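Local coordinates for heme-binding protein A (Haemophilus parasuis 29755, PDB 3TPA) that probably binds glutathione as a solute-binding protein of the Pasteurellaceae GbpA family, although its name refers to heme, at residues Y70-R75 with P152-V157; L146-T151 with A452-D457; E446-S451 with A462-Q467. The protein carries 1 engineered substitution. One frame throughout, in Å; residues are numbered along the deposited sequence.

The three contacts lie in a row on one side of the molecule. Interaction 2 lies about 13 Å from interaction 1 and about 12 Å from interaction 3, centre to centre, whereas 1 and 3 are about 23 Å apart and do not touch. Segment 146-151 runs straight into 152-157, and 446-451 into 452-457. The segments of interaction 2 alternate along the chain with those of 1 and 3, and 1 closes before 3 opens. Interaction 1 packs helix 153-156 against strand 69-74 of the antiparallel sheet that also holds 141-146; interaction 3 joins helices 443-453 and 458-475. Interaction 2 connects these two parts, consistent with a bridge between the two lobes of a solute-binding protein.

Interaction 1 (Y70-R75 with P152-V157); sequences YTFYLR and PFITTV
Tyr-70, on strand 69-74, faces the short helix 153-156 with its CA 8.6 Å from the CA of Ile-154, and the contact is made by side chains. Tyr-70 and Phe-72 both point toward the helix, as alternate residues of a strand do. The principal contact is a T-shaped aromatic pair: the Phe-153 ring turns its edge to the Tyr-70 face, with centroids 5.1 Å apart and planes at 79°. Phe-153 CD2 stands 3.7 Å above the Tyr-70 ring plane, over its centre. CG of Phe-153 is anti to the backbone N (chi1 -178°), which sends CG out toward the strand. Ile-154 works at ring edges instead, its CB lying 4.3 Å from Tyr-70 CE1 and its CD1 4.1 Å from Phe-72 CE1. Val-157 is divided between two rings: CG1 reaches Phe-72 CZ at 4.3 Å, while CG2 lies above one face of the Phe-153 ring, offset toward its rim. Within the helical turn, Pro-152 O accepts both Thr-156 N and Thr-155 OG1, the hydroxyl approaching in the carbonyl plane on a lone pair at 2.7 Å. Ile-63 and Leu-146, on the strands flanking 69-74, also touch Tyr-70. Across the two segments the meeting atoms are almost all carbon: the T-shaped pair sets the edge of Phe-153, with its slightly positive C-H groups, against the electron-rich face of Tyr-70, and the rest is dispersion.

Interaction 2 (L146-T151 with A452-D457); sequences LNKPNT and AAQIQD. Engineered in segment 452-457: Ile-455 (natural residue Thr). Unlike the reference sequence in segment 452-457: Ala-453 (reference Val).
Thr-151 makes both direct hydrogen bonds to segment 452-457, and two kinds of geometry distinguish them. Its N donates to Ala-453 O at 2.8 Å, nearly straight with 171° at the hydrogen. Its OG1, anti to the carbonyl carbon (chi1 -55°), donates to Ile-455 O at 2.7 Å from well above the carbonyl plane. Ile-455 is an engineered residue, and the atom used here is its backbone oxygen. A CA-H...O contact adds Asn-150 CA at 3.4 Å from Ala-453 O, the same oxygen that takes the amide.

Waters form the second layer. Gln-456 NE2 donates to two: one donates in turn to Thr-151 OG1, the other to Thr-151 O. A third water accepts from Lys-148 NZ and donates to Gln-454 OE1.

The aliphatic part of Gln-454 packs on Pro-149, CG lying 3.7 Å from Pro-149 CB.

Segment 452-457 links helix 443-453 to helix 458-475, and Asp-457 takes the N-cap position of the latter. The loop after strand 141-146 thus meets the turn of a helical hairpin, an arrangement consistent with a contact between the two lobes of the solute-binding protein fold.

Interaction 3 (E446-S451 with A462-Q467); sequences EALLAS and AKLYQQ
Leu-448 and Leu-464 each hold CG anti to the carbonyl carbon, beside the backbone N (chi1 -66° and -72°), and from there their branches meet between the helices. The side chains cross obliquely, with Leu-448 CD2 at 3.7 Å from Leu-464 CD2. The other Leu-448 branch, CD1, lies 3.8 Å from Gln-467 CB, and Gln-467 OE1 comes within 3.7 Å of Leu-448 CD2, so the extended glutamine flanks Leu-448 with both its CB and its amide oxygen. Leu-464 CD1 turns to Ser-451, reaching its CB at 4.2 Å.

On the side facing helix 420-427, Leu-449 CD2 meets the edge of the Tyr-465 ring at CE1, 4.2 Å away, the two side chains crossing at about a right angle. A water lying in the plane of that ring accepts from Tyr-465 OH and donates to Leu-449 O at 2.8 Å, tying the phenol to the opposite backbone.

The local axes are 9.1 Å apart at closest approach and run nearly antiparallel, at 160°, as befits a helical hairpin. Helix 420-427 lies against this side: its Leu-423 touches both Leu-449 and Tyr-465, while farther along helix 458-475 Ala-468 and Ile-471 continue the packing on Leu-448.

Interaction 1 (Y70-R75 with P152-V157)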
ATOM      1  N   TYR A  70     -20.291 -10.610   7.309  1.00 19.05           N
ATOM      2  CA  TYR A  70     -20.464  -9.346   6.607  1.00 15.53           C
ATOM      3  C   TYR A  70     -21.577  -9.499   5.579  1.00 21.79           C
ATOM      4  O   TYR A  70     -21.509 -10.369   4.708  1.00 19.85           O
ATOM      5  CB  TYR A  70     -19.170  -8.963   5.900  1.00 16.42           C
ATOM      6  CG  TYR A  70     -18.083  -8.500   6.845  1.00 17.58           C
ATOM      7  CD1 TYR A  70     -17.629  -7.188   6.821  1.00 12.72           C
ATOM      8  CD2 TYR A  70     -17.539  -9.372   7.784  1.00 13.29           C
ATOM      9  CE1 TYR A  70     -16.637  -6.760   7.702  1.00 18.83           C
ATOM     10  CE2 TYR A  70     -16.567  -8.953   8.671  1.00 15.13           C
ATOM     11  CZ  TYR A  70     -16.115  -7.648   8.626  1.00 17.64           C
ATOM     12  OH  TYR A  70     -15.130  -7.233   9.498  1.00 19.97           O
ATOM     13  N   THR A  71     -22.602  -8.663   5.679  1.00 19.70           N
ATOM     14  CA  THR A  71     -23.719  -8.747   4.735  1.00 22.93           C
ATOM     15  C   THR A  71     -23.784  -7.483   3.912  1.00 21.88           C
ATOM     16  O   THR A  71     -23.959  -6.403   4.460  1.00 15.49           O
ATOM     17  CB  THR A  71     -25.071  -8.923   5.444  1.00 26.54           C
ATOM     18  OG1 THR A  71     -24.990 -10.012   6.363  1.00 25.36           O
ATOM     19  CG2 THR A  71     -26.178  -9.200   4.422  1.00 21.45           C
ATOM     20  N   PHE A  72     -23.627  -7.621   2.600  1.00 15.73           N
ATOM     21  CA  PHE A  72     -23.609  -6.474   1.698  1.00 12.59           C
ATOM     22  C   PHE A  72     -24.897  -6.450   0.923  1.00 17.31           C
ATOM     23  O   PHE A  72     -25.263  -7.443   0.306  1.00 18.87           O
ATOM     24  CB  PHE A  72     -22.432  -6.568   0.720  1.00 14.48           C
ATOM     25  CG  PHE A  72     -21.106  -6.526   1.396  1.00 14.80           C
ATOM     26  CD1 PHE A  72     -20.493  -5.309   1.673  1.00 14.85           C
ATOM     27  CD2 PHE A  72     -20.492  -7.697   1.797  1.00 13.16           C
ATOM     28  CE1 PHE A  72     -19.282  -5.272   2.331  1.00 14.86           C
ATOM     29  CE2 PHE A  72     -19.282  -7.669   2.459  1.00 13.51           C
ATOM     30  CZ  PHE A  72     -18.677  -6.461   2.728  1.00 13.46           C
ATOM     31  N   TYR A  73     -25.587  -5.315   0.978  1.00 19.88           N
ATOM     32  CA  TYR A  73     -26.815  -5.106   0.210  1.00 20.26           C
ATOM     33  C   TYR A  73     -26.498  -4.266  -1.026  1.00 16.32           C
ATOM     34  O   TYR A  73     -26.131  -3.105  -0.920  1.00 14.51           O
ATOM     35  CB  TYR A  73     -27.883  -4.424   1.074  1.00 21.68           C
ATOM     36  CG  TYR A  73     -28.193  -5.200   2.333  1.00 21.31           C
ATOM     37  CD1 TYR A  73     -29.078  -6.267   2.313  1.00 29.60           C
ATOM     38  CD2 TYR A  73     -27.583  -4.878   3.534  1.00 27.57           C
ATOM     39  CE1 TYR A  73     -29.361  -6.992   3.466  1.00 33.77           C
ATOM     40  CE2 TYR A  73     -27.854  -5.595   4.694  1.00 28.85           C
ATOM     41  CZ  TYR A  73     -28.738  -6.649   4.650  1.00 34.34           C
ATOM     42  OH  TYR A  73     -28.996  -7.351   5.802  1.00 41.03           O
ATOM     43  N   LEU A  74     -26.650  -4.871  -2.196  1.00 14.93           N
ATOM     44  CA  LEU A  74     -26.180  -4.273  -3.438  1.00 12.27           C
ATOM     45  C   LEU A  74     -27.084  -3.170  -3.997  1.00 18.90           C
ATOM     46  O   LEU A  74     -28.302  -3.311  -4.042  1.00 17.56           O
ATOM     47  CB  LEU A  74     -25.962  -5.362  -4.490  1.00 12.24           C
ATOM     48  CG  LEU A  74     -25.102  -6.567  -4.080  1.00 14.98           C
ATOM     49  CD1 LEU A  74     -25.023  -7.573  -5.206  1.00 12.97           C
ATOM     50  CD2 LEU A  74     -23.685  -6.138  -3.654  1.00 13.77           C
ATOM     51  N   ARG A  75     -26.456  -2.074  -4.411  1.00 21.67           N
ATOM     52  CA  ARG A  75     -27.084  -0.974  -5.156  1.00 22.06           C
ATOM     53  C   ARG A  75     -27.841  -1.534  -6.354  1.00 21.42           C
ATOM     54  O   ARG A  75     -27.341  -2.412  -7.053  1.00 23.19           O
ATOM     55  CB  ARG A  75     -25.967  -0.052  -5.669  1.00 19.90           C
ATOM     56  CG  ARG A  75     -26.400   1.263  -6.243  1.00 21.43           C
ATOM     57  CD  ARG A  75     -25.175   2.164  -6.465  1.00 21.08           C
ATOM     58  NE  ARG A  75     -24.390   2.297  -5.234  1.00 21.76           N
ATOM     59  CZ  ARG A  75     -24.669   3.151  -4.251  1.00 29.53           C
ATOM     60  NH1 ARG A  75     -23.902   3.195  -3.167  1.00 21.59           N
ATOM     61  NH2 ARG A  75     -25.719   3.958  -4.346  1.00 29.47           N
ATOM     62  N   PRO A 152      -9.981  -5.148   9.991  1.00 14.10           N
ATOM     63  CA  PRO A 152      -9.421  -4.568   8.755  1.00 11.72           C
ATOM     64  C   PRO A 152     -10.053  -5.114   7.475  1.00 19.32           C
ATOM     65  O   PRO A 152      -9.898  -4.528   6.408  1.00 16.88           O
ATOM     66  CB  PRO A 152      -7.952  -4.987   8.820  1.00 14.06           C
ATOM     67  CG  PRO A 152      -7.670  -5.104  10.276  1.00 17.22           C
ATOM     68  CD  PRO A 152      -8.928  -5.722  10.845  1.00 12.70           C
ATOM     69  N   PHE A 153     -10.754  -6.235   7.580  1.00 15.55           N
ATOM     70  CA  PHE A 153     -11.386  -6.832   6.413  1.00 12.77           C
ATOM     71  C   PHE A 153     -12.247  -5.857   5.609  1.00 15.87           C
ATOM     72  O   PHE A 153     -12.240  -5.896   4.383  1.00 19.70           O
ATOM     73  CB  PHE A 153     -12.220  -8.059   6.805  1.00 12.84           C
ATOM     74  CG  PHE A 153     -12.845  -8.744   5.621  1.00 15.88           C
ATOM     75  CD1 PHE A 153     -12.049  -9.408   4.698  1.00 15.71           C
ATOM     76  CD2 PHE A 153     -14.217  -8.683   5.400  1.00 16.71           C
ATOM     77  CE1 PHE A 153     -12.614 -10.019   3.583  1.00 19.28           C
ATOM     78  CE2 PHE A 153     -14.787  -9.294   4.289  1.00 17.79           C
ATOM     79  CZ  PHE A 153     -13.984  -9.962   3.380  1.00 14.53           C
ATOM     80  N   ILE A 154     -13.004  -4.999   6.284  1.00 14.96           N
ATOM     81  CA  ILE A 154     -13.818  -4.003   5.564  1.00 16.94           C
ATOM     82  C   ILE A 154     -12.966  -3.122   4.623  1.00 16.19           C
ATOM     83  O   ILE A 154     -13.372  -2.805   3.495  1.00 14.58           O
ATOM     84  CB  ILE A 154     -14.702  -3.136   6.520  1.00 18.73           C
ATOM     85  CG1 ILE A 154     -15.820  -2.443   5.726  1.00 22.08           C
ATOM     86  CG2 ILE A 154     -13.872  -2.098   7.312  1.00 16.57           C
ATOM     87  CD1 ILE A 154     -16.644  -3.388   4.875  1.00 21.10           C
ATOM     88  N   THR A 155     -11.767  -2.750   5.057  1.00 17.90           N
ATOM     89  CA  THR A 155     -10.882  -1.993   4.164  1.00 19.46           C
ATOM     90  C   THR A 155     -10.272  -2.872   3.071  1.00 22.20           C
ATOM     91  O   THR A 155     -10.059  -2.419   1.953  1.00 16.56           O
ATOM     92  CB  THR A 155      -9.797  -1.189   4.911  1.00 21.62           C
ATOM     93  OG1 THR A 155      -9.073  -2.050   5.774  1.00 25.45           O
ATOM     94  CG2 THR A 155     -10.431  -0.095   5.759  1.00 27.35           C
ATOM     95  N   THR A 156     -10.014  -4.141   3.374  1.00 16.34           N
ATOM     96  CA  THR A 156      -9.551  -5.048   2.329  1.00 14.22           C
ATOM     97  C   THR A 156     -10.546  -5.120   1.161  1.00 16.37           C
ATOM     98  O   THR A 156     -10.148  -5.178  -0.003  1.00 21.74           O
ATOM     99  CB  THR A 156      -9.248  -6.451   2.895  1.00 17.96           C
ATOM    100  OG1 THR A 156      -8.217  -6.328   3.881  1.00 22.85           O
ATOM    101  CG2 THR A 156      -8.785  -7.409   1.780  1.00 15.55           C
ATOM    102  N   VAL A 157     -11.836  -5.091   1.478  1.00 13.90           N
ATOM    103  CA  VAL A 157     -12.908  -5.181   0.480  1.00 15.38           C
ATOM    104  C   VAL A 157     -12.899  -4.007  -0.511  1.00 15.57           C
ATOM    105  O   VAL A 157     -13.420  -4.121  -1.631  1.00 18.12           O
ATOM    106  CB  VAL A 157     -14.289  -5.264   1.169  1.00 15.65           C
ATOM    107  CG1 VAL A 157     -15.423  -5.131   0.167  1.00 13.11           C
ATOM    108  CG2 VAL A 157     -14.403  -6.572   1.926  1.00 20.19           C
TER

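Interaction 2 (L146-T151 with A452-D457)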
ATOM      1  N   LEU A 146     -16.238 -14.907   7.899  1.00 15.65           N
ATOM      2  CA  LEU A 146     -14.804 -15.068   8.198  1.00 14.27           C
ATOM      3  C   LEU A 146     -14.518 -16.240   9.131  1.00 19.04           C
ATOM      4  O   LEU A 146     -15.355 -16.621   9.936  1.00 19.56           O
ATOM      5  CB  LEU A 146     -14.236 -13.798   8.842  1.00 14.20           C
ATOM      6  CG  LEU A 146     -14.511 -12.476   8.113  1.00 15.97           C
ATOM      7  CD1 LEU A 146     -13.713 -11.364   8.748  1.00 14.95           C
ATOM      8  CD2 LEU A 146     -14.196 -12.600   6.619  1.00 11.89           C
ATOM      9  N   ASN A 147     -13.309 -16.783   9.036  1.00 19.74           N
ATOM     10  CA  ASN A 147     -12.870 -17.817   9.959  1.00 21.49           C
ATOM     11  C   ASN A 147     -12.650 -17.266  11.364  1.00 23.44           C
ATOM     12  O   ASN A 147     -12.845 -17.974  12.334  1.00 17.69           O
ATOM     13  CB  ASN A 147     -11.596 -18.479   9.445  1.00 19.85           C
ATOM     14  CG  ASN A 147     -11.855 -19.385   8.267  1.00 23.19           C
ATOM     15  OD1 ASN A 147     -12.894 -20.031   8.183  1.00 22.11           O
ATOM     16  ND2 ASN A 147     -10.911 -19.445   7.357  1.00 21.49           N
ATOM     17  N   LYS A 148     -12.223 -16.010  11.467  1.00 18.83           N
ATOM     18  CA  LYS A 148     -12.151 -15.343  12.762  1.00 22.67           C
ATOM     19  C   LYS A 148     -12.369 -13.860  12.559  1.00 19.23           C
ATOM     20  O   LYS A 148     -12.278 -13.387  11.441  1.00 18.24           O
ATOM     21  CB  LYS A 148     -10.833 -15.639  13.495  1.00 25.47           C
ATOM     22  CG  LYS A 148      -9.560 -15.206  12.790  1.00 38.23           C
ATOM     23  CD  LYS A 148      -8.317 -15.775  13.497  1.00 42.06           C
ATOM     24  CE  LYS A 148      -8.094 -15.143  14.866  1.00 51.87           C
ATOM     25  NZ  LYS A 148      -6.932 -15.737  15.595  1.00 55.58           N
ATOM     26  N   PRO A 149     -12.700 -13.126  13.632  1.00 17.00           N
ATOM     27  CA  PRO A 149     -13.003 -11.707  13.431  1.00 14.60           C
ATOM     28  C   PRO A 149     -11.776 -10.973  12.952  1.00 19.15           C
ATOM     29  O   PRO A 149     -10.661 -11.286  13.382  1.00 14.49           O
ATOM     30  CB  PRO A 149     -13.385 -11.227  14.833  1.00 19.25           C
ATOM     31  CG  PRO A 149     -13.806 -12.470  15.561  1.00 20.12           C
ATOM     32  CD  PRO A 149     -12.932 -13.553  15.024  1.00 17.78           C
ATOM     33  N   ASN A 150     -11.984 -10.005  12.068  1.00 11.29           N
ATOM     34  CA  ASN A 150     -10.889  -9.251  11.516  1.00 20.84           C
ATOM     35  C   ASN A 150     -11.386  -7.892  11.060  1.00 17.00           C
ATOM     36  O   ASN A 150     -11.860  -7.750   9.941  1.00 16.62           O
ATOM     37  CB  ASN A 150     -10.276  -9.991  10.327  1.00 16.61           C
ATOM     38  CG  ASN A 150      -9.096  -9.262   9.752  1.00 24.31           C
ATOM     39  OD1 ASN A 150      -9.234  -8.470   8.821  1.00 30.24           O
ATOM     40  ND2 ASN A 150      -7.920  -9.520  10.305  1.00 23.14           N
ATOM     41  N   THR A 151     -11.284  -6.895  11.927  1.00 15.19           N
ATOM     42  CA  THR A 151     -11.803  -5.570  11.602  1.00 17.67           C
ATOM     43  C   THR A 151     -11.268  -4.946  10.292  1.00 19.07           C
ATOM     44  O   THR A 151     -12.014  -4.285   9.563  1.00 17.12           O
ATOM     45  CB  THR A 151     -11.602  -4.612  12.770  1.00 18.32           C
ATOM     46  OG1 THR A 151     -12.206  -5.192  13.931  1.00 16.33           O
ATOM     47  CG2 THR A 151     -12.239  -3.258  12.475  1.00 18.47           C
ATOM     48  N   ALA A 452      -7.389  -5.621  19.382  1.00 16.45           N
ATOM     49  CA  ALA A 452      -7.630  -4.497  18.485  1.00 16.66           C
ATOM     50  C   ALA A 452      -8.084  -4.945  17.105  1.00 13.63           C
ATOM     51  O   ALA A 452      -8.921  -4.300  16.494  1.00 15.67           O
ATOM     52  CB  ALA A 452      -6.384  -3.613  18.380  1.00 17.05           C
ATOM     53  N   ALA A 453      -7.518  -6.036  16.609  1.00 14.54           N
ATOM     54  CA  ALA A 453      -7.937  -6.615  15.326  1.00 12.27           C
ATOM     55  C   ALA A 453      -9.332  -7.214  15.327  1.00 14.65           C
ATOM     56  O   ALA A 453      -9.892  -7.513  14.266  1.00 15.92           O
ATOM     57  CB  ALA A 453      -6.947  -7.678  14.896  1.00 16.32           C
ATOM     58  N   GLN A 454      -9.873  -7.440  16.520  1.00 13.78           N
ATOM     59  CA  GLN A 454     -11.149  -8.141  16.677  1.00 21.03           C
ATOM     60  C   GLN A 454     -12.237  -7.274  17.300  1.00 24.58           C
ATOM     61  O   GLN A 454     -13.322  -7.756  17.608  1.00 21.14           O
ATOM     62  CB  GLN A 454     -10.938  -9.463  17.458  1.00 19.53           C
ATOM     63  CG  GLN A 454     -10.176 -10.447  16.537  1.00 33.36           C
ATOM     64  CD  GLN A 454      -9.281 -11.449  17.249  1.00 39.32           C
ATOM     65  OE1 GLN A 454      -8.051 -11.447  17.061  1.00 49.14           O
ATOM     66  NE2 GLN A 454      -9.884 -12.336  18.018  1.00 26.07           N
ATOM     67  N   ILE A 455     -11.924  -5.993  17.470  1.00 21.47           N
ATOM     68  CA  ILE A 455     -12.868  -5.004  17.982  1.00 27.50           C
ATOM     69  C   ILE A 455     -13.233  -4.060  16.848  1.00 22.66           C
ATOM     70  O   ILE A 455     -12.360  -3.644  16.101  1.00 18.07           O
ATOM     71  CB  ILE A 455     -12.241  -4.136  19.079  1.00 26.70           C
ATOM     72  CG1 ILE A 455     -11.635  -5.001  20.167  1.00 23.36           C
ATOM     73  CG2 ILE A 455     -13.262  -3.181  19.652  1.00 25.01           C
ATOM     74  CD1 ILE A 455     -12.483  -6.132  20.552  1.00 38.42           C
ATOM     75  N   GLN A 456     -14.513  -3.710  16.745  1.00 19.81           N
ATOM     76  CA  GLN A 456     -15.019  -2.891  15.643  1.00 23.39           C
ATOM     77  C   GLN A 456     -14.835  -1.394  15.861  1.00 28.18           C
ATOM     78  O   GLN A 456     -14.438  -0.667  14.948  1.00 22.33           O
ATOM     79  CB  GLN A 456     -16.518  -3.141  15.450  1.00 24.54           C
ATOM     80  CG  GLN A 456     -16.833  -4.424  14.728  1.00 36.12           C
ATOM     81  CD  GLN A 456     -16.464  -4.342  13.274  1.00 43.81           C
ATOM     82  OE1 GLN A 456     -16.855  -3.406  12.574  1.00 55.63           O
ATOM     83  NE2 GLN A 456     -15.693  -5.310  12.809  1.00 38.57           N
ATOM     84  N   ASP A 457     -15.171  -0.938  17.061  1.00 20.18           N
ATOM     85  CA  ASP A 457     -15.262   0.480  17.351  1.00 19.45           C
ATOM     86  C   ASP A 457     -13.945   1.206  17.113  1.00 21.05           C
ATOM     87  O   ASP A 457     -12.907   0.820  17.644  1.00 19.80           O
ATOM     88  CB  ASP A 457     -15.725   0.696  18.787  1.00 26.29           C
ATOM     89  CG  ASP A 457     -15.904   2.154  19.118  1.00 24.38           C
ATOM     90  OD1 ASP A 457     -16.778   2.776  18.489  1.00 25.80           O
ATOM     91  OD2 ASP A 457     -15.192   2.667  20.007  1.00 26.84           O
TER
HETATM   92  O   HOH W   1      -6.416 -14.026  17.915  1.00 36.59           O
HETATM   93  O   HOH W   2     -14.073  -7.425  13.932  1.00 16.84           O
HETATM   94  O   HOH W   3     -14.644  -4.468   9.854  1.00 17.48           O

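Interaction 3 (E446-S451 with A462-Q467)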
ATOM      1  N   GLU A 446       1.164  -8.486  22.315  1.00 11.54           N
ATOM      2  CA  GLU A 446       0.496  -9.418  21.397  1.00 13.04           C
ATOM      3  C   GLU A 446      -1.007  -9.504  21.688  1.00 19.79           C
ATOM      4  O   GLU A 446      -1.813  -9.674  20.766  1.00 21.16           O
ATOM      5  CB  GLU A 446       1.133 -10.820  21.482  1.00 17.66           C
ATOM      6  CG  GLU A 446       0.646 -11.812  20.414  1.00 21.23           C
ATOM      7  CD  GLU A 446       1.420 -11.704  19.106  1.00 25.00           C
ATOM      8  OE1 GLU A 446       2.660 -11.538  19.133  1.00 22.82           O
ATOM      9  OE2 GLU A 446       0.790 -11.789  18.038  1.00 25.26           O
ATOM     10  N   ALA A 447      -1.384  -9.413  22.966  1.00 18.50           N
ATOM     11  CA  ALA A 447      -2.794  -9.449  23.350  1.00 17.25           C
ATOM     12  C   ALA A 447      -3.535  -8.204  22.880  1.00 17.08           C
ATOM     13  O   ALA A 447      -4.681  -8.290  22.423  1.00 11.85           O
ATOM     14  CB  ALA A 447      -2.945  -9.626  24.876  1.00 21.34           C
ATOM     15  N   LEU A 448      -2.885  -7.044  22.987  1.00 11.88           N
ATOM     16  CA  LEU A 448      -3.479  -5.812  22.474  1.00 14.16           C
ATOM     17  C   LEU A 448      -3.702  -5.881  20.958  1.00 18.89           C
ATOM     18  O   LEU A 448      -4.720  -5.403  20.461  1.00 14.08           O
ATOM     19  CB  LEU A 448      -2.630  -4.586  22.818  1.00 14.91           C
ATOM     20  CG  LEU A 448      -2.533  -4.241  24.303  1.00 17.45           C
ATOM     21  CD1 LEU A 448      -1.489  -3.167  24.524  1.00 19.12           C
ATOM     22  CD2 LEU A 448      -3.896  -3.783  24.818  1.00 19.29           C
ATOM     23  N   LEU A 449      -2.763  -6.472  20.221  1.00 18.32           N
ATOM     24  CA  LEU A 449      -2.939  -6.562  18.761  1.00 16.25           C
ATOM     25  C   LEU A 449      -4.142  -7.440  18.436  1.00 12.27           C
ATOM     26  O   LEU A 449      -4.942  -7.122  17.556  1.00 11.03           O
ATOM     27  CB  LEU A 449      -1.700  -7.120  18.044  1.00 12.44           C
ATOM     28  CG  LEU A 449      -0.406  -6.312  18.046  1.00 16.65           C
ATOM     29  CD1 LEU A 449       0.538  -6.841  16.961  1.00 17.37           C
ATOM     30  CD2 LEU A 449      -0.715  -4.832  17.811  1.00 18.47           C
ATOM     31  N   ALA A 450      -4.265  -8.554  19.144  1.00 11.61           N
ATOM     32  CA  ALA A 450      -5.367  -9.466  18.882  1.00 12.10           C
ATOM     33  C   ALA A 450      -6.721  -8.814  19.228  1.00 18.53           C
ATOM     34  O   ALA A 450      -7.669  -8.860  18.447  1.00 16.92           O
ATOM     35  CB  ALA A 450      -5.149 -10.785  19.630  1.00 13.43           C
ATOM     36  N   SER A 451      -6.802  -8.191  20.397  1.00 19.52           N
ATOM     37  CA  SER A 451      -8.015  -7.481  20.798  1.00 14.15           C
ATOM     38  C   SER A 451      -8.379  -6.402  19.802  1.00 16.89           C
ATOM     39  O   SER A 451      -9.534  -6.270  19.424  1.00 18.87           O
ATOM     40  CB  SER A 451      -7.845  -6.859  22.190  1.00 16.17           C
ATOM     41  OG  SER A 451      -7.779  -7.879  23.179  1.00 22.79           O
ATOM     42  N   ALA A 462      -8.196   2.651  18.420  1.00 20.87           N
ATOM     43  CA  ALA A 462      -7.126   3.638  18.438  1.00 17.89           C
ATOM     44  C   ALA A 462      -6.384   3.644  19.768  1.00 20.83           C
ATOM     45  O   ALA A 462      -5.156   3.696  19.803  1.00 20.28           O
ATOM     46  CB  ALA A 462      -7.664   5.018  18.114  1.00 19.64           C
ATOM     47  N   LYS A 463      -7.126   3.580  20.865  1.00 21.19           N
ATOM     48  CA  LYS A 463      -6.509   3.561  22.184  1.00 22.10           C
ATOM     49  C   LYS A 463      -5.711   2.278  22.393  1.00 21.42           C
ATOM     50  O   LYS A 463      -4.628   2.292  22.967  1.00 23.66           O
ATOM     51  CB  LYS A 463      -7.558   3.720  23.282  1.00 31.93           C
ATOM     52  CG  LYS A 463      -8.243   5.084  23.283  1.00 50.38           C
ATOM     53  CD  LYS A 463      -9.019   5.305  24.581  1.00 62.90           C
ATOM     54  CE  LYS A 463      -9.925   6.529  24.508  1.00 65.16           C
ATOM     55  NZ  LYS A 463     -11.143   6.279  23.688  1.00 67.25           N
ATOM     56  N   LEU A 464      -6.244   1.164  21.918  1.00 16.25           N
ATOM     57  CA  LEU A 464      -5.527  -0.097  22.042  1.00 21.86           C
ATOM     58  C   LEU A 464      -4.205  -0.021  21.269  1.00 18.34           C
ATOM     59  O   LEU A 464      -3.160  -0.428  21.778  1.00 14.83           O
ATOM     60  CB  LEU A 464      -6.391  -1.271  21.554  1.00 21.08           C
ATOM     61  CG  LEU A 464      -7.582  -1.689  22.433  1.00 18.25           C
ATOM     62  CD1 LEU A 464      -8.442  -2.702  21.699  1.00 14.53           C
ATOM     63  CD2 LEU A 464      -7.135  -2.256  23.791  1.00 20.89           C
ATOM     64  N   TYR A 465      -4.252   0.523  20.053  1.00 17.34           N
ATOM     65  CA  TYR A 465      -3.037   0.651  19.252  1.00 19.15           C
ATOM     66  C   TYR A 465      -2.039   1.597  19.891  1.00 15.98           C
ATOM     67  O   TYR A 465      -0.832   1.335  19.890  1.00 11.56           O
ATOM     68  CB  TYR A 465      -3.339   1.016  17.781  1.00 17.12           C
ATOM     69  CG  TYR A 465      -3.946  -0.152  17.040  1.00 14.09           C
ATOM     70  CD1 TYR A 465      -3.271  -1.360  16.968  1.00 15.33           C
ATOM     71  CD2 TYR A 465      -5.203  -0.068  16.455  1.00 14.93           C
ATOM     72  CE1 TYR A 465      -3.806  -2.443  16.321  1.00 13.58           C
ATOM     73  CE2 TYR A 465      -5.754  -1.156  15.786  1.00 12.45           C
ATOM     74  CZ  TYR A 465      -5.046  -2.339  15.729  1.00 19.37           C
ATOM     75  OH  TYR A 465      -5.570  -3.440  15.094  1.00 15.85           O
ATOM     76  N   GLN A 466      -2.533   2.684  20.475  1.00 13.42           N
ATOM     77  CA  GLN A 466      -1.611   3.609  21.127  1.00 14.60           C
ATOM     78  C   GLN A 466      -0.882   2.921  22.275  1.00 20.72           C
ATOM     79  O   GLN A 466       0.305   3.160  22.500  1.00 17.97           O
ATOM     80  CB  GLN A 466      -2.330   4.861  21.616  1.00 17.21           C
ATOM     81  CG  GLN A 466      -2.683   5.827  20.495  1.00 29.77           C
ATOM     82  CD  GLN A 466      -3.177   7.164  21.010  1.00 43.39           C
ATOM     83  OE1 GLN A 466      -3.687   7.259  22.127  1.00 44.93           O
ATOM     84  NE2 GLN A 466      -3.017   8.209  20.204  1.00 44.10           N
ATOM     85  N   GLN A 467      -1.613   2.069  22.995  1.00 18.07           N
ATOM     86  CA  GLN A 467      -1.045   1.317  24.086  1.00 17.69           C
ATOM     87  C   GLN A 467      -0.011   0.322  23.599  1.00 14.56           C
ATOM     88  O   GLN A 467       1.063   0.204  24.201  1.00 11.50           O
ATOM     89  CB  GLN A 467      -2.131   0.578  24.868  1.00 21.53           C
ATOM     90  CG  GLN A 467      -3.006   1.480  25.699  1.00 33.50           C
ATOM     91  CD  GLN A 467      -3.981   0.714  26.563  1.00 39.81           C
ATOM     92  OE1 GLN A 467      -3.976  -0.515  26.595  1.00 36.79           O
ATOM     93  NE2 GLN A 467      -4.816   1.445  27.286  1.00 46.55           N
TER
HETATM   94  O   HOH W   4      -4.008  -5.549  15.466  1.00 14.69           O